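Local coordinates for protein ylmH (Streptococcus pneumoniae, PDB 2FPH) that is a cell division protein of the YlmH family from a Gram-positive bacterium, and probably binds nucleic acid through an RRM-like domain, at residues Phe31-Ile36 against Val67-Tyr72; Ala54-Gly59 against Ser81-Ser86; Leu87-Tyr92 against Glu156-Thr161. One frame throughout, in Å; residues are numbered along the deposited sequence.

Interaction 1 (Phe31-Ile36 against Val67-Tyr72)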
# COMPACT_ATOMS: atom_id res chain seq x y z
N PHE A 31 -10.95 10.15 -0.40
CA PHE A 31 -10.67 9.11 0.58
C PHE A 31 -9.52 8.26 0.04
O PHE A 31 -9.54 7.88 -1.12
CB PHE A 31 -11.87 8.19 0.79
CG PHE A 31 -11.59 7.12 1.82
CD1 PHE A 31 -11.47 7.48 3.17
CD2 PHE A 31 -11.29 5.82 1.47
CE1 PHE A 31 -11.14 6.56 4.13
CE2 PHE A 31 -10.93 4.88 2.46
CZ PHE A 31 -10.85 5.28 3.80
N LEU A 32 -8.51 8.04 0.87
CA LEU A 32 -7.36 7.21 0.54
C LEU A 32 -7.46 5.87 1.29
O LEU A 32 -7.53 5.82 2.54
CB LEU A 32 -6.08 7.93 0.93
CG LEU A 32 -4.74 7.21 0.86
CD1 LEU A 32 -4.53 6.93 -0.56
CD2 LEU A 32 -3.55 8.07 1.46
N THR A 33 -7.41 4.78 0.53
CA THR A 33 -7.52 3.44 1.04
C THR A 33 -6.22 2.96 1.65
O THR A 33 -5.11 3.55 1.43
CB THR A 33 -7.90 2.42 -0.06
OG1 THR A 33 -6.76 2.19 -0.96
CG2 THR A 33 -9.05 2.88 -0.83
N PRO A 34 -6.29 1.86 2.38
CA PRO A 34 -5.05 1.19 2.78
C PRO A 34 -4.43 0.50 1.59
O PRO A 34 -4.98 0.49 0.49
CB PRO A 34 -5.54 0.11 3.74
CG PRO A 34 -6.95 0.37 3.97
CD PRO A 34 -7.48 1.19 2.91
N PHE A 35 -3.31 -0.19 1.82
CA PHE A 35 -2.81 -1.04 0.74
C PHE A 35 -3.76 -2.22 0.45
O PHE A 35 -4.21 -2.91 1.38
CB PHE A 35 -1.42 -1.54 1.01
CG PHE A 35 -0.36 -0.50 0.86
CD1 PHE A 35 0.22 -0.30 -0.39
CD2 PHE A 35 0.10 0.24 1.92
CE1 PHE A 35 1.24 0.61 -0.59
CE2 PHE A 35 1.14 1.21 1.73
CZ PHE A 35 1.72 1.35 0.44
N ILE A 36 -4.03 -2.41 -0.84
CA ILE A 36 -4.87 -3.50 -1.35
C ILE A 36 -4.19 -4.22 -2.49
O ILE A 36 -3.25 -3.71 -3.12
CB ILE A 36 -6.26 -2.91 -1.81
CG1 ILE A 36 -6.15 -1.90 -2.95
CG2 ILE A 36 -7.00 -2.29 -0.63
CD1 ILE A 36 -7.52 -1.42 -3.49
N VAL A 67 -1.22 -1.69 -3.89
CA VAL A 67 -1.48 -0.29 -4.22
C VAL A 67 -2.34 0.37 -3.19
O VAL A 67 -3.02 -0.28 -2.42
CB VAL A 67 -2.12 -0.13 -5.64
CG1 VAL A 67 -1.23 -0.65 -6.68
CG2 VAL A 67 -3.47 -0.81 -5.71
N ARG A 68 -2.31 1.69 -3.17
CA ARG A 68 -3.37 2.45 -2.48
C ARG A 68 -4.18 3.20 -3.51
O ARG A 68 -3.71 3.55 -4.61
CB ARG A 68 -2.79 3.42 -1.46
CG ARG A 68 -1.87 2.84 -0.45
CD ARG A 68 -1.36 3.80 0.63
NE ARG A 68 -2.41 4.20 1.55
CZ ARG A 68 -2.26 5.01 2.56
NH1 ARG A 68 -1.09 5.56 2.75
NH2 ARG A 68 -3.25 5.24 3.43
N VAL A 69 -5.46 3.42 -3.19
CA VAL A 69 -6.36 4.02 -4.13
C VAL A 69 -6.93 5.27 -3.54
O VAL A 69 -7.24 5.36 -2.33
CB VAL A 69 -7.51 2.99 -4.55
CG1 VAL A 69 -8.71 3.61 -5.23
CG2 VAL A 69 -6.97 1.84 -5.43
N LEU A 70 -7.11 6.23 -4.41
CA LEU A 70 -7.77 7.46 -4.00
C LEU A 70 -9.12 7.53 -4.68
O LEU A 70 -9.24 7.37 -5.90
CB LEU A 70 -6.89 8.61 -4.38
CG LEU A 70 -5.75 9.01 -3.52
CD1 LEU A 70 -4.82 9.88 -4.32
CD2 LEU A 70 -6.43 9.72 -2.27
N LEU A 71 -10.18 7.75 -3.89
CA LEU A 71 -11.55 7.95 -4.40
C LEU A 71 -11.88 9.42 -4.22
O LEU A 71 -11.62 9.93 -3.15
CB LEU A 71 -12.50 7.06 -3.60
CG LEU A 71 -12.29 5.53 -3.74
CD1 LEU A 71 -13.01 4.65 -2.73
CD2 LEU A 71 -12.69 5.09 -5.08
N TYR A 72 -12.47 10.14 -5.21
CA TYR A 72 -12.57 11.59 -5.08
C TYR A 72 -13.61 12.23 -5.99
O TYR A 72 -14.00 11.62 -6.98
CB TYR A 72 -11.23 12.27 -5.26
CG TYR A 72 -10.52 11.85 -6.53
CD1 TYR A 72 -9.74 10.72 -6.54
CD2 TYR A 72 -10.67 12.55 -7.72
CE1 TYR A 72 -9.12 10.28 -7.69
CE2 TYR A 72 -10.00 12.10 -8.92
CZ TYR A 72 -9.23 10.99 -8.86
OH TYR A 72 -8.59 10.50 -10.01

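Interaction 2 (Ala54-Gly59 against Ser81-Ser86)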
# COMPACT_ATOMS: atom_id res chain seq x y z
N ALA A 54 -14.60 9.39 -9.33
CA ALA A 54 -13.24 9.22 -9.89
C ALA A 54 -12.36 8.42 -8.95
O ALA A 54 -12.53 8.43 -7.74
CB ALA A 54 -12.64 10.52 -10.22
N CYS A 55 -11.43 7.66 -9.54
CA CYS A 55 -10.63 6.69 -8.84
C CYS A 55 -9.22 6.78 -9.47
O CYS A 55 -9.15 6.80 -10.69
CB CYS A 55 -11.24 5.28 -9.07
SG CYS A 55 -10.58 3.87 -8.25
N SER A 56 -8.16 6.95 -8.67
CA SER A 56 -6.77 6.78 -9.16
C SER A 56 -6.04 5.81 -8.23
O SER A 56 -6.24 5.85 -7.05
CB SER A 56 -6.02 8.12 -9.26
OG SER A 56 -6.02 8.79 -8.04
N SER A 57 -5.25 4.92 -8.81
CA SER A 57 -4.48 3.93 -8.11
C SER A 57 -3.03 4.35 -8.08
O SER A 57 -2.52 4.84 -9.12
CB SER A 57 -4.57 2.60 -8.82
OG SER A 57 -3.61 1.69 -8.31
N SER A 58 -2.32 4.11 -6.97
CA SER A 58 -0.89 4.42 -6.90
C SER A 58 -0.12 3.61 -7.99
O SER A 58 0.96 4.00 -8.41
CB SER A 58 -0.29 4.19 -5.53
OG SER A 58 -0.45 2.86 -5.10
N GLY A 59 -0.70 2.49 -8.43
CA GLY A 59 -0.11 1.68 -9.47
C GLY A 59 -0.09 2.31 -10.83
O GLY A 59 0.65 1.84 -11.73
N SER A 81 1.94 12.47 -4.22
CA SER A 81 2.00 12.69 -2.80
C SER A 81 0.66 12.41 -2.04
O SER A 81 0.70 12.09 -0.86
CB SER A 81 2.55 14.10 -2.48
OG SER A 81 1.68 15.09 -2.92
N ASP A 82 -0.48 12.55 -2.73
CA ASP A 82 -1.80 12.31 -2.15
C ASP A 82 -1.99 10.81 -1.76
O ASP A 82 -2.87 10.49 -0.99
CB ASP A 82 -2.88 12.72 -3.13
CG ASP A 82 -2.92 14.21 -3.35
OD1 ASP A 82 -2.79 14.94 -2.35
OD2 ASP A 82 -3.14 14.70 -4.48
N PHE A 83 -1.15 9.90 -2.29
CA PHE A 83 -1.21 8.51 -1.84
C PHE A 83 -0.45 8.18 -0.52
O PHE A 83 -0.59 7.07 0.09
CB PHE A 83 -0.68 7.54 -2.92
CG PHE A 83 -1.46 7.56 -4.19
CD1 PHE A 83 -2.65 6.86 -4.30
CD2 PHE A 83 -1.03 8.29 -5.30
CE1 PHE A 83 -3.37 6.87 -5.43
CE2 PHE A 83 -1.79 8.30 -6.48
CZ PHE A 83 -2.96 7.55 -6.54
N GLU A 84 0.32 9.15 -0.05
CA GLU A 84 0.98 9.03 1.27
C GLU A 84 1.81 7.73 1.34
O GLU A 84 1.70 6.96 2.31
CB GLU A 84 -0.05 9.14 2.40
CG GLU A 84 -0.70 10.52 2.50
CD GLU A 84 -1.67 10.71 3.63
OE1 GLU A 84 -1.73 9.91 4.58
OE2 GLU A 84 -2.44 11.70 3.57
N ILE A 85 2.60 7.49 0.30
CA ILE A 85 3.48 6.31 0.23
C ILE A 85 4.92 6.75 0.27
O ILE A 85 5.30 7.67 -0.47
CB ILE A 85 3.21 5.46 -1.06
CG1 ILE A 85 1.77 4.89 -1.03
CG2 ILE A 85 4.15 4.24 -1.11
CD1 ILE A 85 1.32 4.36 -2.38
N SER A 86 5.72 6.10 1.13
CA SER A 86 7.16 6.37 1.28
C SER A 86 7.91 5.14 0.75
O SER A 86 7.45 4.00 0.95
CB SER A 86 7.45 6.57 2.76
OG SER A 86 8.77 6.98 3.04

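Interaction 3 (Leu87-Tyr92 against Glu156-Thr161)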
# COMPACT_ATOMS: atom_id res chain seq x y z
N LEU A 87 9.03 5.32 0.06
CA LEU A 87 9.87 4.19 -0.25
C LEU A 87 10.97 4.18 0.79
O LEU A 87 11.66 5.20 0.95
CB LEU A 87 10.49 4.27 -1.64
CG LEU A 87 11.38 3.16 -2.22
CD1 LEU A 87 10.74 1.84 -2.42
CD2 LEU A 87 12.01 3.63 -3.55
N GLN A 88 11.19 3.05 1.45
CA GLN A 88 12.29 2.91 2.41
C GLN A 88 13.27 1.87 1.92
O GLN A 88 12.90 0.73 1.67
CB GLN A 88 11.75 2.50 3.80
CG GLN A 88 10.83 3.54 4.43
CD GLN A 88 11.56 4.81 4.81
OE1 GLN A 88 12.54 4.78 5.58
NE2 GLN A 88 11.07 5.95 4.30
N GLU A 89 14.53 2.29 1.80
CA GLU A 89 15.63 1.35 1.62
C GLU A 89 15.96 0.69 2.94
O GLU A 89 16.08 1.36 3.97
CB GLU A 89 16.89 2.06 1.16
CG GLU A 89 17.95 1.06 0.75
CD GLU A 89 18.01 0.80 -0.74
OE1 GLU A 89 17.52 1.63 -1.53
OE2 GLU A 89 18.59 -0.25 -1.09
N ILE A 90 16.13 -0.62 2.89
CA ILE A 90 16.48 -1.41 4.07
C ILE A 90 17.99 -1.54 3.96
O ILE A 90 18.47 -2.44 3.28
CB ILE A 90 15.79 -2.78 4.09
CG1 ILE A 90 14.26 -2.62 4.13
CG2 ILE A 90 16.18 -3.57 5.34
CD1 ILE A 90 13.43 -3.89 4.01
N VAL A 91 18.69 -0.57 4.57
CA VAL A 91 20.15 -0.48 4.51
C VAL A 91 20.79 -1.54 5.44
O VAL A 91 20.65 -1.51 6.66
CB VAL A 91 20.69 0.97 4.82
CG1 VAL A 91 22.18 1.02 4.66
CG2 VAL A 91 20.05 2.01 3.84
N TYR A 92 21.55 -2.39 4.75
CA TYR A 92 22.02 -3.69 5.11
C TYR A 92 21.10 -4.91 4.91
O TYR A 92 20.80 -5.62 5.87
CB TYR A 92 22.72 -3.73 6.41
CG TYR A 92 24.08 -4.35 6.18
CD1 TYR A 92 25.05 -3.64 5.53
CD2 TYR A 92 24.35 -5.66 6.56
CE1 TYR A 92 26.27 -4.18 5.28
CE2 TYR A 92 25.60 -6.22 6.34
CZ TYR A 92 26.55 -5.46 5.70
OH TYR A 92 27.77 -5.97 5.47
N GLU A 156 15.99 3.99 5.38
CA GLU A 156 16.13 5.36 4.88
C GLU A 156 15.21 5.64 3.70
O GLU A 156 15.06 4.78 2.85
CB GLU A 156 17.55 5.54 4.38
CG GLU A 156 18.61 5.49 5.49
CD GLU A 156 20.01 5.53 4.94
OE1 GLU A 156 20.20 5.90 3.76
OE2 GLU A 156 20.93 5.18 5.69
N GLU A 157 14.66 6.85 3.65
CA GLU A 157 13.89 7.39 2.50
C GLU A 157 14.70 7.34 1.18
O GLU A 157 15.87 7.78 1.15
CB GLU A 157 13.55 8.86 2.76
CG GLU A 157 12.10 9.26 3.07
CD GLU A 157 11.16 9.27 1.87
OE1 GLU A 157 11.62 9.04 0.72
OE2 GLU A 157 9.94 9.49 2.09
N ARG A 158 14.11 6.80 0.13
CA ARG A 158 14.63 6.87 -1.24
C ARG A 158 13.54 7.38 -2.21
O ARG A 158 12.38 7.01 -2.07
CB ARG A 158 14.99 5.49 -1.76
CG ARG A 158 16.09 4.78 -1.03
CD ARG A 158 17.44 5.33 -1.37
NE ARG A 158 18.14 5.67 -0.15
CZ ARG A 158 19.17 5.01 0.35
NH1 ARG A 158 19.69 3.95 -0.26
NH2 ARG A 158 19.69 5.45 1.47
N PRO A 159 13.88 8.19 -3.23
CA PRO A 159 12.93 8.46 -4.33
C PRO A 159 12.42 7.24 -5.08
O PRO A 159 13.18 6.29 -5.24
CB PRO A 159 13.74 9.32 -5.32
CG PRO A 159 14.92 9.81 -4.57
CD PRO A 159 15.13 8.96 -3.36
N PHE A 160 11.18 7.27 -5.56
CA PHE A 160 10.67 6.16 -6.34
C PHE A 160 11.41 5.99 -7.66
O PHE A 160 11.34 4.93 -8.24
CB PHE A 160 9.16 6.23 -6.53
CG PHE A 160 8.39 5.78 -5.32
CD1 PHE A 160 8.11 6.70 -4.33
CD2 PHE A 160 7.99 4.46 -5.16
CE1 PHE A 160 7.42 6.33 -3.21
CE2 PHE A 160 7.30 4.07 -3.99
CZ PHE A 160 7.02 5.03 -3.04
N THR A 161 12.10 7.05 -8.10
CA THR A 161 13.13 6.97 -9.16
C THR A 161 14.10 5.83 -8.91
O THR A 161 14.51 5.15 -9.85
CB THR A 161 14.06 8.22 -9.18
OG1 THR A 161 13.35 9.42 -8.94
CG2 THR A 161 14.71 8.39 -10.57

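Interaction 1 (Phe31-Ile36 against Val67-Tyr72)
F31 and L71 face each other as an antiparallel hydrogen-bonded pair, F31 N giving to L71 O and L71 N to F31 O, each at 2.8 Å, and the two backbones run 153° apart. This is the edge of the antiparallel three-stranded sheet of the YlmH N-terminal region, where strand 31-32 flanks the central strand 69-72. The pairing goes on through L32 and L70, a non-hydrogen-bonded pair, and through the bond from T33 N to V69 O. It is then interrupted and resumes one residue out of step at I36 and V67, a second hydrogen-bonded pair.

At the interruption a side chain replaces a backbone acceptor. With chi1 at 73°, T33 OG1 sits between its own N and carbonyl carbon and accepts from V69 N at 2.9 Å; the same hydroxyl donates to P34 O of its own segment. R68 packs across the interruption. Its CG lies over the centre of the F35 ring, 3.7 Å from the ring centroid, a CH-pi contact in which CD also touches the ring at CE2. Beyond CD the chain bends at chi3, bringing NE round to T33 O, and L32 CD2 covers one guanidinium face, offset toward the rim. L32 CD1 and CB also pack on L70 CD2, the closer approach being CB at 3.7 Å.

T33, V69 and L71 lean on L44 of helix 38-50, whereas the F31 ring stacks with W20 of helix 11-27. The guanidinium itself is held by T33 O, which lies in its plane and takes a nearly straight bond from R68 NE at 2.8 Å (163°) and a weak one from R68 NH2.

Interaction 2 (Ala54-Gly59 against Ser81-Ser86)
The end of strand 54-57, where the chain turns into a short 3-10 segment at S58 and G59, forms a seat for the F83 ring on the connection leading into strand 85-91; the contact thus joins the N-terminal region to the putative RNA-binding domain. S58 lies over one face of the ring, its CA 3.7 Å above the plane and over the centre, with CB making a CH-pi contact 3.9 Å from the ring centroid. S58 N comes down over the same face, 3.3 Å from F83 CE1, whereas S56 O lies at the edge in the ring plane, 3.4 Å from F83 CE1. I85 adds its CD1 methyl, 3.5 Å from S58 CB. The turn is shaped by an ST turn in which S57 OG accepts from G59 N, while E41 also bonds that hydroxyl. S58 OG takes the backbone N of R68, and F61 meets F83 edge-to-face.

All five touching residues are buried, yet their meeting is by van der Waals and CH-pi contact. S56 OG, 3.6 Å from F83 CZ, has no hydrogen-bonding partner in the model, consistent with packing on the ring being bought at the expense of an unpaired buried hydroxyl.

Interaction 3 (Leu87-Tyr92 against Glu156-Thr161)
L87 O takes the backbone N of R158 at 3.0 Å, and two residues further on E89 and E156 bond each other through both backbone groups, E89 N to E156 O at 2.8 Å and E156 N to E89 O at 3.0 Å. Between these bonds Q88 and E157 stand as a non-hydrogen-bonded pair. L87 lays its CB over one face of the F160 ring, offset toward the rim and 3.9 Å from the centroid. Its chi1 of -178° sends CG anti to the backbone N; from there CD2 packs 3.4 Å from P159 O, against the turn that follows the strand.

On the face carrying E89 and E156, the R158 guanidinium lies flat over E89 CB, its plane 32° from that of the E89 carboxylate. E89 OE1 and R158 NH1 form a salt bridge of 3.4 Å, and V91 CG2 packs on the carboxylate of E156, whose place is less certain. On the opposite face the Q88 amide stands almost perpendicular to the E157 carboxylate (85°), with NE2 against E157 CG.

These are neighbouring antiparallel strands, 85-91 and 151-157, in the five-stranded sheet of the putative RNA-binding domain, which belongs to the RRM clan. Strand 130-134 pairs with the other edge of 85-91 through backbone bonds such as Q88 with I131. Among side chains, Q130 of strand 130-134 donates to E89 OE1, giving that oxygen a second partner beside R158, and Q142 of helix 138-144 donates to Q88 OE1. S86 OG bonds both Q88 NE2 and E157 OE2, tying the two side chains through one hydroxyl. Past the strand end, the ring of F80 meets that of F160 edge-to-face.

How the interactions relate
The segments of interactions 1 and 2 alternate along the chain, and their centres lie about 6 Å apart: strand 69-72 pairs with 31-32 on one flank and 54-57 on the other, where L70 N bonds S56 O and R68 O with S58 N continues the pairing just beyond the strand ends. Interaction 3 opens after both have closed, about 22 Å from interaction 1 and 18 Å from interaction 2, centre to centre. Strand 85-91 serves interactions 2 and 3: its start faces the N-terminal sheet, its continuation pairs within the five-stranded sheet, and I85 CG2 packs on F160. With 54-59 in the N-terminal region and 81-86 in the putative RNA-binding domain, interaction 2 spans their junction.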